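PDB 4F0H: ribulose bisphosphate carboxylase small chain, which forms the small subunit of Rubisco, the enzyme that fixes carbon dioxide onto ribulose bisphosphate, and probably stabilises the assembly of catalytic large subunits. Local coordinates for residues K20-Y25 with T94-I99; I33-T38 with I80-F85. One frame throughout, in Å; residues are numbered along the deposited sequence.

Interaction 1: residues K20-Y25 with T94-I99; sequences KKQIDY and TIISFI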
loop_
_atom_site.group_PDB
_atom_site.type_symbol
_atom_site.label_atom_id
_atom_site.label_comp_id
_atom_site.label_asym_id
_atom_site.label_seq_id
_atom_site.Cartn_x
_atom_site.Cartn_y
_atom_site.Cartn_z
ATOM N N LYS B 20 56.556 3.173 22.401
ATOM C CA LYS B 20 57.114 1.942 22.826
ATOM C C LYS B 20 56.300 1.388 24.018
ATOM O O LYS B 20 56.089 0.183 24.089
ATOM C CB LYS B 20 58.593 2.198 23.151
ATOM C CG LYS B 20 59.370 1.022 23.535
ATOM C CD LYS B 20 59.354 0.828 25.001
ATOM C CE LYS B 20 59.997 -0.534 25.360
ATOM N NZ LYS B 20 59.852 -0.758 26.835
ATOM N N LYS B 21 55.847 2.257 24.931
ATOM C CA LYS B 21 55.101 1.786 26.059
ATOM C C LYS B 21 53.689 1.323 25.627
ATOM O O LYS B 21 53.179 0.378 26.216
ATOM C CB LYS B 21 55.027 2.785 27.204
ATOM C CG LYS B 21 56.412 3.242 27.712
ATOM C CD LYS B 21 56.301 4.179 28.943
ATOM C CE LYS B 21 57.717 4.693 29.442
ATOM N NZ LYS B 21 58.552 5.446 28.447
ATOM N N GLN B 22 53.088 1.971 24.606
ATOM C CA GLN B 22 51.857 1.454 24.019
ATOM C C GLN B 22 52.051 0.091 23.324
ATOM O O GLN B 22 51.181 -0.757 23.428
ATOM C CB GLN B 22 51.159 2.464 23.106
ATOM C CG GLN B 22 50.842 3.825 23.719
ATOM C CD GLN B 22 49.973 3.706 24.921
ATOM O OE1 GLN B 22 48.982 2.947 24.939
ATOM N NE2 GLN B 22 50.371 4.402 25.984
ATOM N N ILE B 23 53.164 -0.144 22.655
ATOM C CA ILE B 23 53.418 -1.496 22.117
ATOM C C ILE B 23 53.482 -2.542 23.263
ATOM O O ILE B 23 52.859 -3.606 23.184
ATOM C CB ILE B 23 54.730 -1.561 21.318
ATOM C CG1 ILE B 23 54.830 -0.470 20.251
ATOM C CG2 ILE B 23 54.871 -2.861 20.598
ATOM C CD1 ILE B 23 53.514 -0.110 19.710
ATOM N N ASP B 24 54.234 -2.236 24.333
ATOM C CA ASP B 24 54.221 -3.086 25.527
ATOM C C ASP B 24 52.777 -3.460 25.967
ATOM O O ASP B 24 52.453 -4.612 26.235
ATOM C CB ASP B 24 54.958 -2.371 26.655
ATOM C CG ASP B 24 56.495 -2.437 26.497
ATOM O OD1 ASP B 24 57.198 -1.529 26.973
ATOM O OD2 ASP B 24 57.016 -3.406 25.892
ATOM N N TYR B 25 51.886 -2.478 26.018
ATOM C CA TYR B 25 50.554 -2.771 26.474
ATOM C C TYR B 25 49.890 -3.767 25.477
ATOM O O TYR B 25 49.316 -4.810 25.855
ATOM C CB TYR B 25 49.764 -1.435 26.614
ATOM C CG TYR B 25 48.254 -1.628 26.639
ATOM C CD1 TYR B 25 47.576 -1.956 27.813
ATOM C CD2 TYR B 25 47.504 -1.454 25.444
ATOM C CE1 TYR B 25 46.169 -2.158 27.806
ATOM C CE2 TYR B 25 46.115 -1.647 25.411
ATOM C CZ TYR B 25 45.459 -2.009 26.591
ATOM O OH TYR B 25 44.083 -2.188 26.500
ATOM N N THR B 94 39.295 -4.422 16.335
ATOM C CA THR B 94 40.185 -3.426 16.915
ATOM C C THR B 94 39.843 -3.070 18.361
ATOM O O THR B 94 38.675 -2.905 18.701
ATOM C CB THR B 94 40.136 -2.189 16.048
ATOM O OG1 THR B 94 40.552 -2.550 14.699
ATOM C CG2 THR B 94 41.050 -1.099 16.606
ATOM N N ILE B 95 40.851 -3.000 19.236
ATOM C CA ILE B 95 40.669 -2.467 20.550
ATOM C C ILE B 95 41.548 -1.242 20.862
ATOM O O ILE B 95 41.450 -0.709 21.954
ATOM C CB ILE B 95 40.823 -3.513 21.703
ATOM C CG1 ILE B 95 42.261 -3.944 21.863
ATOM C CG2 ILE B 95 39.845 -4.737 21.561
ATOM C CD1 ILE B 95 42.517 -4.497 23.369
ATOM N N ILE B 96 42.398 -0.804 19.922
ATOM C CA ILE B 96 43.134 0.424 20.115
ATOM C C ILE B 96 43.663 0.828 18.740
ATOM O O ILE B 96 44.005 -0.068 17.921
ATOM C CB ILE B 96 44.286 0.226 21.128
ATOM C CG1 ILE B 96 45.006 1.523 21.397
ATOM C CG2 ILE B 96 45.318 -0.751 20.623
ATOM C CD1 ILE B 96 46.061 1.411 22.457
ATOM N N SER B 97 43.724 2.130 18.488
ATOM C CA SER B 97 44.180 2.688 17.159
ATOM C C SER B 97 44.614 4.146 17.365
ATOM O O SER B 97 43.798 4.980 17.736
ATOM C CB SER B 97 43.049 2.586 16.158
ATOM O OG SER B 97 43.290 3.289 14.959
ATOM N N PHE B 98 45.911 4.450 17.199
ATOM C CA PHE B 98 46.346 5.813 17.439
ATOM C C PHE B 98 47.351 6.264 16.371
ATOM O O PHE B 98 48.114 5.466 15.723
ATOM C CB PHE B 98 46.933 5.934 18.858
ATOM C CG PHE B 98 48.062 5.008 19.095
ATOM C CD1 PHE B 98 47.836 3.732 19.573
ATOM C CD2 PHE B 98 49.375 5.407 18.827
ATOM C CE1 PHE B 98 48.887 2.869 19.793
ATOM C CE2 PHE B 98 50.428 4.540 19.037
ATOM C CZ PHE B 98 50.171 3.250 19.511
ATOM N N ILE B 99 47.353 7.564 16.192
ATOM C CA ILE B 99 48.151 8.198 15.211
ATOM C C ILE B 99 49.603 8.324 15.699
ATOM O O ILE B 99 49.869 8.756 16.836
ATOM C CB ILE B 99 47.636 9.623 14.882
ATOM C CG1 ILE B 99 46.167 9.607 14.473
ATOM C CG2 ILE B 99 48.478 10.279 13.784
ATOM C CD1 ILE B 99 45.927 9.036 13.211
HETATM O O HOH W 1 42.288 -0.914 24.737
#
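Gln22 CA lies 9.6 Å from Ile96 CA where helical residues 20-25 face residues 94-99. The helix axis runs nearly antiparallel to strand 96-99, at 169°, and the axes come no nearer than 11.2 Å, a spacing bridged by side chains. The chain turns a corner at Ile95. Phe98 meets the helix through the far end of its ring, where CZ lies 3.8 Å from Gln22 CB. The Gln22 chain bends at chi2 (-58°) and crosses Ile96 at about a right angle, OE1 lying 4.1 Å from Ile96 CD1; this buried oxygen is satisfied by a hydrogen bond from a polar side chain on a chain of another protein. One turn later, Tyr25 CE2 approaches the same methyl, Ile96 CD1, at 4.3 Å. The phenol reaches on to the corner, donating a hydrogen bond from OH to a water at 2.8 Å, and that water donates in turn to Ile95 O at 2.9 Å. The contact thus places helix 16-28 against one face of strand 93-101, outermost in the sheet within this chain, with Leu14 also packing on Phe98. Ile23 and Lys20 touch helix 61-74, while backbone hydrogen bonds tie Ile95, Ile96 and Phe98 to Gly84 and Val82 of strand 79-86, and Ser97 to Thr7.

Interaction 2: residues I33-T38 with I80-F85; sequences IGIEYT and IKVVGF
Glu36 approaches Lys81, Val83 and Phe85 with CG anti to its carbonyl carbon (chi1 -50°) and an extended chain beyond. Lys81 CG instead lies between the backbone N and the carbonyl carbon, and its extended chain crosses that of Glu36. Glu36 OE2 is 3.5 Å from Lys81 CE, but 4.2 Å from NZ, too far apart for a salt bridge. A water donates to OE2 at 2.6 Å and accepts a weak, long bond from Lys81 NZ; the opposite charges would still be expected to favour each other. The other carboxylate oxygen, OE1, meets Phe85 tip to tip, 3.9 Å from CZ and in the plane of the ring, with carboxylate and ring planes 42° apart. Val83 CG1 covers one face of this ring towards its rim, while Val83 CG2 touches Glu36 CD. Lys81 also makes a cation-pi interaction with Trp48.

On the opposite face the contact is aliphatic. Ile35 and Ile80 lie side by side, their CG2 methyls 3.9 Å apart, and Ile33 CG2 meets Val82 CG1. Tyr37 CB rests on Ile80 CG1. Helix 61-74 packs on this face through Ile68 and Cys71.

Gly34-Val83 and Glu36-Lys81 are hydrogen-bonded pairs, each joined by two backbone bonds; the Gly34 N to Val83 O bond is nearly straight, at 175°. Alternating with non-hydrogen-bonded pairs, they form the centre of a four-stranded antiparallel sheet covered on one face by two helices, as in Rubisco small subunits.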
loop_
_atom_site.group_PDB
_atom_site.type_symbol
_atom_site.label_atom_id
_atom_site.label_comp_id
_atom_site.label_asym_id
_atom_site.label_seq_id
_atom_site.Cartn_x
_atom_site.Cartn_y
_atom_site.Cartn_z
ATOM N N ILE B 33 49.469 -6.664 15.692
ATOM C CA ILE B 33 49.746 -5.237 15.577
ATOM C C ILE B 33 49.913 -4.844 14.122
ATOM O O ILE B 33 50.761 -5.430 13.438
ATOM C CB ILE B 33 51.009 -4.876 16.410
ATOM C CG1 ILE B 33 50.760 -5.180 17.874
ATOM C CG2 ILE B 33 51.526 -3.444 16.103
ATOM C CD1 ILE B 33 51.976 -5.302 18.671
ATOM N N GLY B 34 49.087 -3.886 13.653
ATOM C CA GLY B 34 49.107 -3.444 12.280
ATOM C C GLY B 34 49.509 -1.975 12.147
ATOM O O GLY B 34 49.155 -1.137 13.001
ATOM N N ILE B 35 50.251 -1.661 11.099
ATOM C CA ILE B 35 50.662 -0.300 10.834
ATOM C C ILE B 35 49.954 0.072 9.506
ATOM O O ILE B 35 50.087 -0.646 8.494
ATOM C CB ILE B 35 52.183 -0.223 10.628
ATOM C CG1 ILE B 35 52.921 -0.372 11.936
ATOM C CG2 ILE B 35 52.604 1.173 10.018
ATOM C CD1 ILE B 35 54.391 -0.771 11.721
ATOM N N GLU B 36 49.195 1.175 9.485
ATOM C CA GLU B 36 48.380 1.506 8.298
ATOM C C GLU B 36 48.534 3.011 8.019
ATOM O O GLU B 36 48.723 3.823 8.964
ATOM C CB GLU B 36 46.935 1.201 8.561
ATOM C CG GLU B 36 46.710 -0.228 9.126
ATOM C CD GLU B 36 45.198 -0.636 9.232
ATOM O OE1 GLU B 36 44.904 -1.827 9.418
ATOM O OE2 GLU B 36 44.300 0.191 9.107
ATOM N N TYR B 37 48.427 3.385 6.765
ATOM C CA TYR B 37 48.694 4.759 6.407
ATOM C C TYR B 37 47.702 5.301 5.375
ATOM O O TYR B 37 47.140 4.571 4.609
ATOM C CB TYR B 37 50.142 4.920 5.918
ATOM C CG TYR B 37 50.455 4.175 4.652
ATOM C CD1 TYR B 37 50.866 2.893 4.675
ATOM C CD2 TYR B 37 50.359 4.823 3.423
ATOM C CE1 TYR B 37 51.077 2.194 3.517
ATOM C CE2 TYR B 37 50.633 4.191 2.265
ATOM C CZ TYR B 37 51.033 2.867 2.331
ATOM O OH TYR B 37 51.329 2.216 1.188
ATOM N N THR B 38 47.468 6.601 5.358
ATOM C CA THR B 38 46.510 7.068 4.364
ATOM C C THR B 38 46.724 8.531 4.119
ATOM O O THR B 38 47.212 9.233 5.006
ATOM C CB THR B 38 45.055 6.885 4.831
ATOM O OG1 THR B 38 44.232 7.022 3.669
ATOM C CG2 THR B 38 44.636 8.002 5.792
ATOM N N ILE B 80 49.649 8.053 9.609
ATOM C CA ILE B 80 50.065 6.647 9.880
ATOM C C ILE B 80 49.557 6.358 11.256
ATOM O O ILE B 80 49.753 7.179 12.216
ATOM C CB ILE B 80 51.648 6.503 9.866
ATOM C CG1 ILE B 80 52.251 7.109 8.562
ATOM C CG2 ILE B 80 52.095 5.075 10.167
ATOM C CD1 ILE B 80 53.827 7.020 8.470
ATOM N N LYS B 81 48.931 5.185 11.397
ATOM C CA LYS B 81 48.424 4.755 12.661
ATOM C C LYS B 81 48.828 3.357 13.023
ATOM O O LYS B 81 49.151 2.526 12.160
ATOM C CB LYS B 81 46.896 4.843 12.721
ATOM C CG LYS B 81 46.187 4.058 11.597
ATOM C CD LYS B 81 44.681 4.171 11.740
ATOM C CE LYS B 81 43.917 3.090 10.969
ATOM N NZ LYS B 81 42.546 3.620 10.724
ATOM N N VAL B 82 48.763 3.082 14.319
ATOM C CA VAL B 82 49.062 1.733 14.758
ATOM C C VAL B 82 47.798 1.157 15.272
ATOM O O VAL B 82 47.042 1.877 15.951
ATOM C CB VAL B 82 50.166 1.719 15.860
ATOM C CG1 VAL B 82 50.393 0.290 16.317
ATOM C CG2 VAL B 82 51.463 2.265 15.272
ATOM N N VAL B 83 47.533 -0.108 14.971
ATOM C CA VAL B 83 46.217 -0.646 15.279
ATOM C C VAL B 83 46.414 -1.958 16.007
ATOM O O VAL B 83 47.259 -2.722 15.620
ATOM C CB VAL B 83 45.408 -0.904 13.968
ATOM C CG1 VAL B 83 44.053 -1.430 14.288
ATOM C CG2 VAL B 83 45.161 0.374 13.239
ATOM N N GLY B 84 45.672 -2.224 17.081
ATOM C CA GLY B 84 45.847 -3.526 17.769
ATOM C C GLY B 84 44.547 -4.285 17.685
ATOM O O GLY B 84 43.480 -3.764 18.133
ATOM N N PHE B 85 44.620 -5.490 17.090
ATOM C CA PHE B 85 43.469 -6.350 16.827
ATOM C C PHE B 85 43.465 -7.421 17.905
ATOM O O PHE B 85 44.487 -8.111 18.112
ATOM C CB PHE B 85 43.661 -7.074 15.483
ATOM C CG PHE B 85 43.734 -6.165 14.327
ATOM C CD1 PHE B 85 42.571 -5.546 13.839
ATOM C CD2 PHE B 85 44.936 -5.904 13.722
ATOM C CE1 PHE B 85 42.638 -4.674 12.761
ATOM C CE2 PHE B 85 45.025 -5.027 12.613
ATOM C CZ PHE B 85 43.875 -4.400 12.146
HETATM O O HOH W 2 42.154 1.298 8.275
#

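The centres of interactions 1 and 2 lie 9 Å apart, and the two contacts meet in one antiparallel sheet. Strand 79-86 pairs with strand 32-38 in interaction 2 and, along its other side, with strand 93-101 of interaction 1. Probable backbone hydrogen bonds make this second seam, with Val82 N 2.8 Å from Phe98 O and Gly84 N 2.9 Å from Ile96 O. Side chains meet as well: Thr94 OG1 lies 3.6 Å from Phe85 CE1. The segments of interaction 2 both fall in sequence between those of interaction 1, helix 16-28 leading directly to strand 32-38. Both contacts also extend to neighbouring proteins of the 16-chain assembly, through Gln22 and Phe85 respectively.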